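Local coordinates for Non-structural protein NS2 (Bluetongue virus, PDB 1UTY), which binds single-stranded RNA as a viral non-structural protein, of which this chain is the N-terminal RNA-binding domain, at residues 10-15 with 75-80; 64-69 with 97-102. All coordinates share one frame; numbering follows the deposited sequence.

Interaction 1: 10-15 with 75-80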
loop_
_atom_site.group_PDB
_atom_site.type_symbol
_atom_site.label_atom_id
_atom_site.label_comp_id
_atom_site.label_asym_id
_atom_site.label_seq_id
_atom_site.Cartn_x
_atom_site.Cartn_y
_atom_site.Cartn_z
ATOM N N LYS A 10 16.793 1.498 7.994
ATOM C CA LYS A 10 16.321 1.523 6.609
ATOM C C LYS A 10 16.966 2.654 5.801
ATOM O O LYS A 10 17.111 3.784 6.292
ATOM C CB LYS A 10 14.791 1.632 6.535
ATOM C CG LYS A 10 14.000 0.495 7.229
ATOM C CD LYS A 10 14.171 -0.873 6.547
ATOM C CE LYS A 10 14.018 -2.026 7.557
ATOM N NZ LYS A 10 15.057 -3.111 7.423
ATOM N N ASN A 11 17.327 2.335 4.555
ATOM C CA ASN A 11 17.924 3.290 3.627
ATOM C C ASN A 11 17.063 3.548 2.413
ATOM O O ASN A 11 16.866 2.669 1.581
ATOM C CB ASN A 11 19.292 2.793 3.172
ATOM C CG ASN A 11 20.334 2.984 4.218
ATOM O OD1 ASN A 11 20.854 4.086 4.378
ATOM N ND2 ASN A 11 20.614 1.933 4.983
ATOM N N ILE A 12 16.562 4.768 2.319
ATOM C CA ILE A 12 15.683 5.165 1.244
ATOM C C ILE A 12 16.458 6.142 0.368
ATOM O O ILE A 12 17.035 7.111 0.856
ATOM C CB ILE A 12 14.358 5.776 1.822
ATOM C CG1 ILE A 12 13.621 4.733 2.667
ATOM C CG2 ILE A 12 13.395 6.227 0.720
ATOM C CD1 ILE A 12 13.857 4.884 4.145
ATOM N N PHE A 13 16.497 5.830 -0.918
ATOM C CA PHE A 13 17.180 6.626 -1.907
ATOM C C PHE A 13 16.109 7.213 -2.799
ATOM O O PHE A 13 15.534 6.519 -3.633
ATOM C CB PHE A 13 18.167 5.750 -2.687
ATOM C CG PHE A 13 19.228 5.116 -1.806
ATOM C CD1 PHE A 13 20.419 5.787 -1.542
ATOM C CD2 PHE A 13 19.002 3.871 -1.207
ATOM C CE1 PHE A 13 21.398 5.222 -0.703
ATOM C CE2 PHE A 13 19.958 3.284 -0.375
ATOM C CZ PHE A 13 21.172 3.968 -0.109
ATOM N N VAL A 14 15.799 8.483 -2.574
ATOM C CA VAL A 14 14.757 9.149 -3.341
ATOM C C VAL A 14 15.337 9.552 -4.677
ATOM O O VAL A 14 16.386 10.201 -4.737
ATOM C CB VAL A 14 14.151 10.364 -2.601
ATOM C CG1 VAL A 14 12.996 10.945 -3.389
ATOM C CG2 VAL A 14 13.660 9.946 -1.196
ATOM N N LEU A 15 14.672 9.106 -5.740
ATOM C CA LEU A 15 14.948 9.539 -7.091
ATOM C C LEU A 15 13.803 10.473 -7.454
ATOM O O LEU A 15 12.652 10.034 -7.618
ATOM C CB LEU A 15 15.012 8.339 -8.039
ATOM C CG LEU A 15 15.124 8.647 -9.546
ATOM C CD1 LEU A 15 16.409 9.421 -9.880
ATOM C CD2 LEU A 15 15.023 7.362 -10.403
ATOM N N ILE A 75 7.692 1.833 5.716
ATOM C CA ILE A 75 8.358 3.134 5.821
ATOM C C ILE A 75 7.445 4.257 5.319
ATOM O O ILE A 75 7.064 4.266 4.152
ATOM C CB ILE A 75 9.698 3.131 5.043
ATOM C CG1 ILE A 75 10.519 1.883 5.385
ATOM C CG2 ILE A 75 10.512 4.376 5.379
ATOM C CD1 ILE A 75 10.857 1.014 4.199
ATOM N N SER A 76 7.096 5.191 6.198
ATOM C CA SER A 76 6.178 6.274 5.838
ATOM C C SER A 76 6.942 7.572 5.662
ATOM O O SER A 76 7.672 7.988 6.560
ATOM C CB SER A 76 5.098 6.481 6.905
ATOM O OG SER A 76 4.395 5.286 7.157
ATOM N N LEU A 77 6.752 8.223 4.521
ATOM C CA LEU A 77 7.528 9.413 4.207
ATOM C C LEU A 77 6.649 10.558 3.723
ATOM O O LEU A 77 5.779 10.381 2.851
ATOM C CB LEU A 77 8.588 9.108 3.154
ATOM C CG LEU A 77 9.570 7.974 3.411
ATOM C CD1 LEU A 77 9.123 6.710 2.632
ATOM C CD2 LEU A 77 10.971 8.412 3.010
ATOM N N MET A 78 6.881 11.726 4.308
ATOM C CA MET A 78 6.335 12.967 3.785
ATOM C C MET A 78 7.422 13.703 3.019
ATOM O O MET A 78 8.400 14.175 3.606
ATOM C CB MET A 78 5.814 13.841 4.919
ATOM C CG MET A 78 4.633 13.269 5.667
ATOM S SD MET A 78 3.226 12.914 4.589
ATOM C CE MET A 78 2.061 12.485 5.814
ATOM N N LEU A 79 7.270 13.782 1.702
ATOM C CA LEU A 79 8.230 14.531 0.886
ATOM C C LEU A 79 7.574 15.791 0.394
ATOM O O LEU A 79 6.648 15.727 -0.429
ATOM C CB LEU A 79 8.740 13.692 -0.296
ATOM C CG LEU A 79 9.234 12.280 0.042
ATOM C CD1 LEU A 79 9.668 11.552 -1.225
ATOM C CD2 LEU A 79 10.379 12.298 1.121
ATOM N N THR A 80 8.016 16.935 0.908
ATOM C CA THR A 80 7.457 18.195 0.457
ATOM C C THR A 80 8.499 18.960 -0.328
ATOM O O THR A 80 9.645 18.505 -0.412
ATOM C CB THR A 80 6.893 19.051 1.637
ATOM O OG1 THR A 80 7.972 19.583 2.404
ATOM C CG2 THR A 80 6.096 18.183 2.617
#

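Interaction 2: 64-69 with 97-102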
loop_
_atom_site.group_PDB
_atom_site.type_symbol
_atom_site.label_atom_id
_atom_site.label_comp_id
_atom_site.label_asym_id
_atom_site.label_seq_id
_atom_site.Cartn_x
_atom_site.Cartn_y
_atom_site.Cartn_z
ATOM N N GLY A 64 4.436 14.557 -1.922
ATOM C CA GLY A 64 3.434 13.564 -1.606
ATOM C C GLY A 64 3.726 12.771 -0.348
ATOM O O GLY A 64 4.841 12.802 0.195
ATOM N N ALA A 65 2.691 12.090 0.128
ATOM C CA ALA A 65 2.804 11.113 1.188
ATOM C C ALA A 65 3.037 9.744 0.555
ATOM O O ALA A 65 2.231 9.289 -0.246
ATOM C CB ALA A 65 1.534 11.095 2.000
ATOM N N TYR A 66 4.150 9.102 0.910
ATOM C CA TYR A 66 4.521 7.808 0.344
ATOM C C TYR A 66 4.784 6.777 1.447
ATOM O O TYR A 66 5.564 7.014 2.364
ATOM C CB TYR A 66 5.759 7.943 -0.538
ATOM C CG TYR A 66 5.632 8.961 -1.649
ATOM C CD1 TYR A 66 5.040 8.619 -2.851
ATOM C CD2 TYR A 66 6.121 10.265 -1.502
ATOM C CE1 TYR A 66 4.923 9.529 -3.874
ATOM C CE2 TYR A 66 6.022 11.187 -2.528
ATOM C CZ TYR A 66 5.416 10.803 -3.713
ATOM O OH TYR A 66 5.280 11.669 -4.758
ATOM N N ARG A 67 4.115 5.637 1.345
ATOM C CA ARG A 67 4.296 4.553 2.299
ATOM C C ARG A 67 4.855 3.340 1.583
ATOM O O ARG A 67 4.162 2.715 0.784
ATOM C CB ARG A 67 2.966 4.210 2.966
ATOM C CG ARG A 67 3.019 3.067 3.972
ATOM C CD ARG A 67 1.818 3.051 4.917
ATOM N NE ARG A 67 2.094 3.791 6.156
ATOM C CZ ARG A 67 1.163 4.226 7.019
ATOM N NH1 ARG A 67 -0.145 4.030 6.782
ATOM N NH2 ARG A 67 1.543 4.859 8.127
ATOM N N ILE A 68 6.112 3.009 1.854
ATOM C CA ILE A 68 6.689 1.817 1.255
ATOM C C ILE A 68 6.232 0.589 2.023
ATOM O O ILE A 68 6.417 0.520 3.226
ATOM C CB ILE A 68 8.220 1.894 1.209
ATOM C CG1 ILE A 68 8.668 3.018 0.272
ATOM C CG2 ILE A 68 8.802 0.547 0.770
ATOM C CD1 ILE A 68 10.075 3.551 0.559
ATOM N N GLN A 69 5.634 -0.376 1.320
ATOM C CA GLN A 69 5.140 -1.580 1.989
ATOM C C GLN A 69 5.860 -2.868 1.617
ATOM O O GLN A 69 5.654 -3.472 0.551
ATOM C CB GLN A 69 3.629 -1.710 1.867
ATOM C CG GLN A 69 2.952 -1.452 3.190
ATOM C CD GLN A 69 1.929 -0.357 3.106
ATOM O OE1 GLN A 69 1.903 0.392 2.133
ATOM N NE2 GLN A 69 1.066 -0.263 4.118
ATOM N N GLU A 97 0.123 7.316 -0.056
ATOM C CA GLU A 97 0.118 6.427 -1.199
ATOM C C GLU A 97 0.891 5.152 -0.845
ATOM O O GLU A 97 2.104 5.194 -0.634
ATOM C CB GLU A 97 0.749 7.110 -2.402
ATOM C CG GLU A 97 0.780 6.222 -3.633
ATOM C CD GLU A 97 1.461 6.867 -4.814
ATOM O OE1 GLU A 97 1.639 8.108 -4.821
ATOM O OE2 GLU A 97 1.818 6.123 -5.749
ATOM N N GLY A 98 0.179 4.028 -0.771
ATOM C CA GLY A 98 0.790 2.717 -0.630
ATOM C C GLY A 98 1.650 2.371 -1.835
ATOM O O GLY A 98 1.168 2.133 -2.924
ATOM N N VAL A 99 2.954 2.375 -1.633
ATOM C CA VAL A 99 3.890 2.103 -2.702
ATOM C C VAL A 99 4.349 0.665 -2.513
ATOM O O VAL A 99 4.689 0.253 -1.388
ATOM C CB VAL A 99 5.099 3.073 -2.634
ATOM C CG1 VAL A 99 6.122 2.756 -3.710
ATOM C CG2 VAL A 99 4.631 4.529 -2.739
ATOM N N SER A 100 4.331 -0.090 -3.605
ATOM C CA SER A 100 4.823 -1.461 -3.618
ATOM C C SER A 100 6.344 -1.577 -3.854
ATOM O O SER A 100 6.983 -0.711 -4.477
ATOM C CB SER A 100 4.091 -2.267 -4.698
ATOM O OG SER A 100 2.779 -2.608 -4.281
ATOM N N VAL A 101 6.897 -2.685 -3.379
ATOM C CA VAL A 101 8.294 -2.995 -3.555
ATOM C C VAL A 101 8.409 -4.077 -4.614
ATOM O O VAL A 101 7.705 -5.076 -4.562
ATOM C CB VAL A 101 8.894 -3.530 -2.229
ATOM C CG1 VAL A 101 10.217 -4.223 -2.469
ATOM C CG2 VAL A 101 9.056 -2.413 -1.249
ATOM N N THR A 102 9.301 -3.868 -5.574
ATOM C CA THR A 102 9.683 -4.926 -6.499
ATOM C C THR A 102 11.186 -5.094 -6.363
ATOM O O THR A 102 11.926 -4.197 -6.712
ATOM C CB THR A 102 9.305 -4.571 -7.956
ATOM O OG1 THR A 102 7.926 -4.185 -8.027
ATOM C CG2 THR A 102 9.380 -5.811 -8.837
HETATM O O HOH W 1 1.471 10.154 -3.013
HETATM O O HOH W 2 5.088 -4.619 -1.743
#

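Interaction 1: 10-15 with 75-80
Strands 10-15 and 75-79 run roughly the same way, inclined at 41°, but their axes come no closer than 10.0 Å, so they meet through side chains alone and not as neighbours in a sheet. Every second residue of each strand points at the other: K10, I12 and V14 on one, I75, L77 and L79 on the other. I12 is the middle piece and works with both of its branches. Its CG1 lies beside the backbone N, and from there CD1 reaches tip to tip to I75 CG2, at 3.6 Å the closest approach of the contact. Its CG2, anti to the backbone N, meets L77 CD2 end-on at 4.0 Å. Two residues further along each strand, V14 CG1 and L79 CD1 touch in the same way, also at 4.0 Å. The two strands belong to one mixed sheet yet lie far apart in its order, and the sheet curls so strongly that they face each other across a buried apolar interior; I39 and L58 add to it beside I12, and I68 beside I75 and L77. Branched aliphatic residues suit this place, having no polar atom to satisfy. K10 closes the end of the row: its CG crosses I75 CG1 at about a right angle, 4.2 Å away, while the bent chain carries NZ off to a long, weak ion pair with D73.

Interaction 2: 64-69 with 97-102
Strands 64-69 and 97-100 lie side by side in parallel, with Y66 opposite E97, R67 opposite G98 and I68 opposite V99. The backbone forms the tight part. E97 N donates to A65 O and R67 N to E97 O; V99 N then gives the shortest bond, 2.7 Å to R67 O, and Q69 N binds V99 O nearly along its C=O axis. On the face where Y66 and I68 are buried, apolar V99 fits: its CG2 comes to the edge of the Y66 ring, 4.1 Å from CD1. E97, CG anti to the backbone N (chi1 180°) and chain extended, runs alongside the same ring, carboxylate and ring planes 48° apart, and holds OE1 3.7 Å from Y66 CE1. That carboxylate is gripped by the backbone N-H groups of M125 and G126, which probably favour its charged form, and water 1 lies within hydrogen-bonding distance of both OE1 and A65 O. After the Q69 N to V99 O bond the pairing loosens. I68 CG2 and V101 CG2 touch at 3.6 Å, crossing at about a right angle, but Q69 O and V101 N are bridged by water 2. On the partly exposed opposite face, G98 lacks a side chain and so lets Q69 OE1, in the conformer described, lie 3.8 Å from G98 CA; the R67 chain, bent at chi3, leads away to S76 and a salt bridge with E92. In this staggered ladder every other residue bonds across, R67 to both E97 and V99: the classic parallel beta pairing, inside the mixed sheet of the RNA-binding domain.

Overall arrangement
Interactions 1 and 2 have centres 9 Å apart and share one mixed sheet. Strands 64-70 and 73-79, consecutive in the chain, are antiparallel neighbours, so the ladder of interaction 2 continues directly into the second strand of interaction 1: Y66 O probably accepts a hydrogen bond from L77 N (2.7 Å), and I68 N probably donates one to I75 O (2.8 Å). Side chains join the two on both faces. L79 CD1 packs on Y66 CD2 at 3.8 Å on the inner face, where interaction 1 lies, and M78 SD on A65 CB at 3.6 Å on the other. Interaction 2 thus builds the sheet edge to edge, whereas interaction 1 bridges its curved interior.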